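Local atomic coordinates of trans-2-enoyl-CoA reductase [NADH] (Treponema denticola, PDB entry 4GGP), a protein that catalyses the NADH-dependent reduction of the carbon-carbon double bond of trans-2-enoyl-CoA substrates such as crotonyl-CoA, a step of bacterial fatty acid synthesis. Residues Leu54-Ser59 with Ile79-Glu84; Gly226-Ala231 with Arg271-Val276. All coordinates share one frame; numbering follows the deposited sequence.

Interaction 1: residues Leu54-Ser59 with Ile79-Glu84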
loop_
_atom_site.group_PDB
_atom_site.type_symbol
_atom_site.label_atom_id
_atom_site.label_comp_id
_atom_site.label_asym_id
_atom_site.label_seq_id
_atom_site.Cartn_x
_atom_site.Cartn_y
_atom_site.Cartn_z
ATOM N N LEU A 54 -1.480 1.470 -15.117
ATOM C CA LEU A 54 -0.929 0.198 -14.672
ATOM C C LEU A 54 -0.632 0.270 -13.179
ATOM O O LEU A 54 0.084 1.159 -12.731
ATOM C CB LEU A 54 0.361 -0.117 -15.425
ATOM C CG LEU A 54 1.080 -1.395 -14.985
ATOM C CD1 LEU A 54 0.227 -2.619 -15.284
ATOM C CD2 LEU A 54 2.445 -1.505 -15.652
ATOM N N VAL A 55 -1.173 -0.671 -12.412
ATOM C CA VAL A 55 -0.924 -0.716 -10.974
ATOM C C VAL A 55 -0.267 -2.030 -10.573
ATOM O O VAL A 55 -0.896 -3.084 -10.616
ATOM C CB VAL A 55 -2.226 -0.533 -10.156
ATOM C CG1 VAL A 55 -1.937 -0.629 -8.660
ATOM C CG2 VAL A 55 -2.879 0.804 -10.475
ATOM N N LEU A 56 1.008 -1.960 -10.200
ATOM C CA LEU A 56 1.737 -3.119 -9.707
ATOM C C LEU A 56 1.507 -3.275 -8.206
ATOM O O LEU A 56 1.952 -2.440 -7.418
ATOM C CB LEU A 56 3.238 -2.965 -9.973
ATOM C CG LEU A 56 3.754 -2.915 -11.418
ATOM C CD1 LEU A 56 2.784 -3.574 -12.395
ATOM C CD2 LEU A 56 4.067 -1.491 -11.830
ATOM N N GLY A 57 0.824 -4.347 -7.820
ATOM C CA GLY A 57 0.431 -4.555 -6.436
ATOM C C GLY A 57 -0.962 -4.005 -6.199
ATOM O O GLY A 57 -1.193 -3.227 -5.275
ATOM N N CYS A 58 -1.898 -4.438 -7.034
ATOM C CA CYS A 58 -3.229 -3.841 -7.108
ATOM C C CYS A 58 -4.291 -4.419 -6.170
ATOM O O CYS A 58 -5.428 -3.959 -6.188
ATOM C CB CYS A 58 -3.752 -4.006 -8.530
ATOM S SG CYS A 58 -4.079 -5.735 -8.940
ATOM N N SER A 59 -3.949 -5.434 -5.380
ATOM C CA SER A 59 -4.975 -6.194 -4.659
ATOM C C SER A 59 -5.263 -5.762 -3.213
ATOM O O SER A 59 -6.256 -6.194 -2.630
ATOM C CB SER A 59 -4.635 -7.687 -4.680
ATOM O OG SER A 59 -3.395 -7.917 -4.036
ATOM N N ILE A 79 -4.905 -1.898 -15.841
ATOM C CA ILE A 79 -4.356 -3.236 -15.727
ATOM C C ILE A 79 -3.701 -3.366 -14.358
ATOM O O ILE A 79 -2.811 -2.588 -14.010
ATOM C CB ILE A 79 -3.307 -3.522 -16.817
ATOM C CG1 ILE A 79 -3.945 -3.448 -18.208
ATOM C CG2 ILE A 79 -2.666 -4.888 -16.590
ATOM C CD1 ILE A 79 -2.954 -3.618 -19.340
ATOM N N GLY A 80 -4.152 -4.339 -13.576
ATOM C CA GLY A 80 -3.578 -4.581 -12.267
ATOM C C GLY A 80 -2.775 -5.864 -12.218
ATOM O O GLY A 80 -3.151 -6.868 -12.817
ATOM N N VAL A 81 -1.649 -5.818 -11.516
ATOM C CA VAL A 81 -0.815 -6.992 -11.301
ATOM C C VAL A 81 -0.719 -7.297 -9.805
ATOM O O VAL A 81 -0.446 -6.405 -8.998
ATOM C CB VAL A 81 0.600 -6.777 -11.863
ATOM C CG1 VAL A 81 1.486 -7.958 -11.526
ATOM C CG2 VAL A 81 0.553 -6.557 -13.377
ATOM N N SER A 82 -0.956 -8.551 -9.433
ATOM C CA SER A 82 -0.756 -8.984 -8.051
ATOM C C SER A 82 -0.585 -10.494 -7.976
ATOM O O SER A 82 -1.083 -11.228 -8.827
ATOM C CB SER A 82 -1.917 -8.544 -7.152
ATOM O OG SER A 82 -3.143 -9.118 -7.574
ATOM N N PHE A 83 0.128 -10.945 -6.951
ATOM C CA PHE A 83 0.402 -12.364 -6.762
ATOM C C PHE A 83 -0.478 -12.901 -5.635
ATOM O O PHE A 83 -0.163 -12.729 -4.459
ATOM C CB PHE A 83 1.878 -12.561 -6.417
ATOM C CG PHE A 83 2.401 -13.938 -6.729
ATOM C CD1 PHE A 83 1.596 -14.880 -7.348
ATOM C CD2 PHE A 83 3.704 -14.284 -6.405
ATOM C CE1 PHE A 83 2.081 -16.146 -7.637
ATOM C CE2 PHE A 83 4.194 -15.547 -6.692
ATOM C CZ PHE A 83 3.382 -16.477 -7.311
ATOM N N GLU A 84 -1.588 -13.537 -5.997
ATOM C CA GLU A 84 -2.542 -14.022 -5.005
ATOM C C GLU A 84 -2.635 -15.542 -4.999
ATOM O O GLU A 84 -2.043 -16.213 -5.842
ATOM C CB GLU A 84 -3.930 -13.434 -5.271
ATOM C CG GLU A 84 -3.973 -11.908 -5.283
ATOM C CD GLU A 84 -3.460 -11.300 -3.993
ATOM O OE1 GLU A 84 -3.669 -11.900 -2.914
ATOM O OE2 GLU A 84 -2.832 -10.222 -4.057
#
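Leu54 meets Ile79 at the start of a short parallel pairing, in which the strand pieces 54-56 and 79-82 run 4.9 Å apart. The leucine turns CG away from its own backbone N (chi1 177°), which brings CD1 against Ile79 O (3.3 Å) and into touch with Ile79 CG2, the two side chains crossing at an angle. Val55 supplies the backbone link: its N donates to Ile79 O and its O accepts from Val81 N, both at 3.0 Å, while its side chain lies on the opposite face of the sheet. Leu56 returns to the face of Leu54, Ile79 and Val81. It lies alongside Val81 and points the same way, with CD1 3.9 Å from Val81 CG2; helix 124-137 covers this face at Leu54, Ile79 and Val81. The strand then breaks at Gly57, whose positive phi (93°) turns the chain so that two successive amides converge on one carbonyl. Gly57 N reaches Val81 O at 2.7 Å, and Cys58 N approaches the same oxygen at 3.1 Å from well above the carbonyl plane. The turn also brings Cys58 SG across the backbone of the second strand, 3.5 Å from Gly80 C, where the absence of a side chain on Gly80 lets the sulfur lie close. Ser59 OG donates a very short hydrogen bond, of doubtful exact length, to Glu84 OE2. Glu84 OE1 is bonded to Thr94, and Ser82 OG to Asn100. Gly57, Cys58, Ser59, Phe83 and Glu84 all bind NAD(+), and Glu84 helps discriminate NADH from NADPH. Strand 52-56, helix 61-74 and strand 77-82 form a beta-alpha-beta unit; the glycine turn after the first strand and the acidic residue just past the second are characteristic of a Rossmann dinucleotide site.

Interaction 2: residues Gly226-Ala231 with Arg271-Val276; sequences GCITLA and RAFVSV
Arg271 reaches across to the start of the neighbouring segment and grips the backbone of Gly226 side-on, NH2 and NE sharing the one carbonyl oxygen. Gly226 O is 2.8 Å from Arg271 NH2, which sits in the carbonyl plane on a lone pair, whereas Arg271 NE is tilted from that plane; the oxygen itself lies almost in the plane of the guanidinium. The arginine chain is extended at chi2 but bends at chi3 (-71°), bringing the flat group back beside the first strand. Ile228 covers one face of it, with CG1 3.7 Å from Arg271 NH2 and offset toward the rim. This grip holds the guanidinium in two ways: the paired bonds limit its rotation, and the isoleucine packs against its face. Farther along the same side, Leu230 crosses Phe273, and its CD2 lies 3.6 Å from Phe273 CB, near the root of the ring. Ile228 CG2 approaches the ring edge at 4.3 Å from Phe273 CD2. On the other face, Thr229 directs OG1 away from its backbone N (chi1 -175°), where it is hydrogen-bonded to Trp210 NE1 and Ile144 O, and thereby turns CG2 to Ala272, 3.6 Å from its CB. The strands between these two faces run parallel, crossing at -32°. Backbone bonds alternate between them from Arg271 N to Cys227 O through to Ser275 N and Ala231 O, the last of these 2.7 Å long. Strand 227-233 bonds on its far side to strand 141-146, and strand 338-339 follows 270-276 in the sheet, its Ile338 touching Leu230, Phe273 and Ser275. Helix 248-266 packs on the Ala231, Ala272 and Val274 face, while helix 311-323 meets Leu230 and Ser275 on the other.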
loop_
_atom_site.group_PDB
_atom_site.type_symbol
_atom_site.label_atom_id
_atom_site.label_comp_id
_atom_site.label_asym_id
_atom_site.label_seq_id
_atom_site.Cartn_x
_atom_site.Cartn_y
_atom_site.Cartn_z
ATOM N N GLY A 226 4.902 12.125 -21.279
ATOM C CA GLY A 226 4.561 12.728 -19.998
ATOM C C GLY A 226 4.056 11.757 -18.936
ATOM O O GLY A 226 3.538 12.187 -17.904
ATOM N N CYS A 227 4.212 10.457 -19.183
ATOM C CA CYS A 227 3.712 9.414 -18.280
ATOM C C CYS A 227 4.234 9.605 -16.859
ATOM O O CYS A 227 5.425 9.828 -16.646
ATOM C CB CYS A 227 4.094 8.015 -18.793
ATOM S SG CYS A 227 3.688 6.611 -17.677
ATOM N N ILE A 228 3.329 9.544 -15.893
ATOM C CA ILE A 228 3.710 9.622 -14.486
ATOM C C ILE A 228 3.924 8.216 -13.944
ATOM O O ILE A 228 3.102 7.332 -14.169
ATOM C CB ILE A 228 2.613 10.290 -13.653
ATOM C CG1 ILE A 228 2.352 11.711 -14.162
ATOM C CG2 ILE A 228 2.998 10.306 -12.165
ATOM C CD1 ILE A 228 1.098 12.333 -13.596
ATOM N N THR A 229 5.038 7.999 -13.251
ATOM C CA THR A 229 5.213 6.766 -12.499
ATOM C C THR A 229 5.570 7.082 -11.047
ATOM O O THR A 229 6.384 7.967 -10.781
ATOM C CB THR A 229 6.239 5.785 -13.150
ATOM O OG1 THR A 229 6.263 4.562 -12.404
ATOM C CG2 THR A 229 7.647 6.372 -13.184
ATOM N N LEU A 230 4.935 6.366 -10.119
ATOM C CA LEU A 230 5.116 6.592 -8.682
ATOM C C LEU A 230 5.433 5.299 -7.954
ATOM O O LEU A 230 4.909 4.243 -8.302
ATOM C CB LEU A 230 3.835 7.138 -8.053
ATOM C CG LEU A 230 3.096 8.333 -8.628
ATOM C CD1 LEU A 230 1.742 8.433 -7.959
ATOM C CD2 LEU A 230 3.896 9.603 -8.418
ATOM N N ALA A 231 6.271 5.395 -6.929
ATOM C CA ALA A 231 6.473 4.298 -5.989
ATOM C C ALA A 231 6.138 4.800 -4.589
ATOM O O ALA A 231 6.540 5.894 -4.203
ATOM C CB ALA A 231 7.902 3.795 -6.046
ATOM N N ARG A 271 7.746 11.352 -15.867
ATOM C CA ARG A 271 7.763 12.026 -14.572
ATOM C C ARG A 271 7.684 10.986 -13.461
ATOM O O ARG A 271 6.623 10.432 -13.193
ATOM C CB ARG A 271 6.619 13.039 -14.466
ATOM C CG ARG A 271 6.809 14.268 -15.353
ATOM C CD ARG A 271 5.580 15.162 -15.341
ATOM N NE ARG A 271 4.459 14.567 -16.061
ATOM C CZ ARG A 271 3.216 15.038 -16.030
ATOM N NH1 ARG A 271 2.930 16.111 -15.301
ATOM N NH2 ARG A 271 2.259 14.432 -16.718
ATOM N N ALA A 272 8.826 10.716 -12.837
ATOM C CA ALA A 272 8.931 9.674 -11.829
ATOM C C ALA A 272 9.078 10.270 -10.433
ATOM O O ALA A 272 9.910 11.149 -10.212
ATOM C CB ALA A 272 10.111 8.769 -12.139
ATOM N N PHE A 273 8.273 9.783 -9.494
ATOM C CA PHE A 273 8.326 10.269 -8.118
ATOM C C PHE A 273 8.277 9.122 -7.125
ATOM O O PHE A 273 7.599 8.124 -7.353
ATOM C CB PHE A 273 7.126 11.166 -7.798
ATOM C CG PHE A 273 6.937 12.311 -8.749
ATOM C CD1 PHE A 273 7.516 13.542 -8.495
ATOM C CD2 PHE A 273 6.149 12.166 -9.874
ATOM C CE1 PHE A 273 7.327 14.601 -9.360
ATOM C CE2 PHE A 273 5.957 13.219 -10.738
ATOM C CZ PHE A 273 6.550 14.437 -10.483
ATOM N N VAL A 274 8.987 9.283 -6.018
ATOM C CA VAL A 274 8.672 8.534 -4.817
ATOM C C VAL A 274 7.546 9.298 -4.138
ATOM O O VAL A 274 7.624 10.519 -3.967
ATOM C CB VAL A 274 9.873 8.435 -3.864
ATOM C CG1 VAL A 274 9.440 7.888 -2.514
ATOM C CG2 VAL A 274 10.961 7.564 -4.472
ATOM N N SER A 275 6.482 8.586 -3.789
ATOM C CA SER A 275 5.379 9.178 -3.055
ATOM C C SER A 275 5.440 8.683 -1.615
ATOM O O SER A 275 5.345 7.477 -1.360
ATOM C CB SER A 275 4.048 8.790 -3.694
ATOM O OG SER A 275 2.963 9.386 -3.009
ATOM N N VAL A 276 5.612 9.615 -0.682
ATOM C CA VAL A 276 5.704 9.281 0.734
ATOM C C VAL A 276 4.331 9.382 1.368
ATOM O O VAL A 276 3.773 10.469 1.482
ATOM C CB VAL A 276 6.670 10.217 1.480
ATOM C CG1 VAL A 276 6.927 9.692 2.895
ATOM C CG2 VAL A 276 7.978 10.352 0.709
#

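Overall arrangement
Following the chain from the N terminus, interaction 1 closes first: strand 52-56 leads through helix 61-74 to strand 77-82, and the loop between its segments spans 19 residues. Interaction 2 comes later and closes a 39-residue loop that includes helix 248-266, joining strand 227-233 to 270-276. The two loops are in series, neither nested nor crossed. Both pairings belong to one parallel sheet, in which strand 141-146 lies between 52-56 and 227-233. Their centres are about 17 Å apart and their nearest atoms about 6 Å. Interaction 1 ties strands of the NAD(P)H-binding part and interaction 2 strands of the catalytic region, within one continuous sheet.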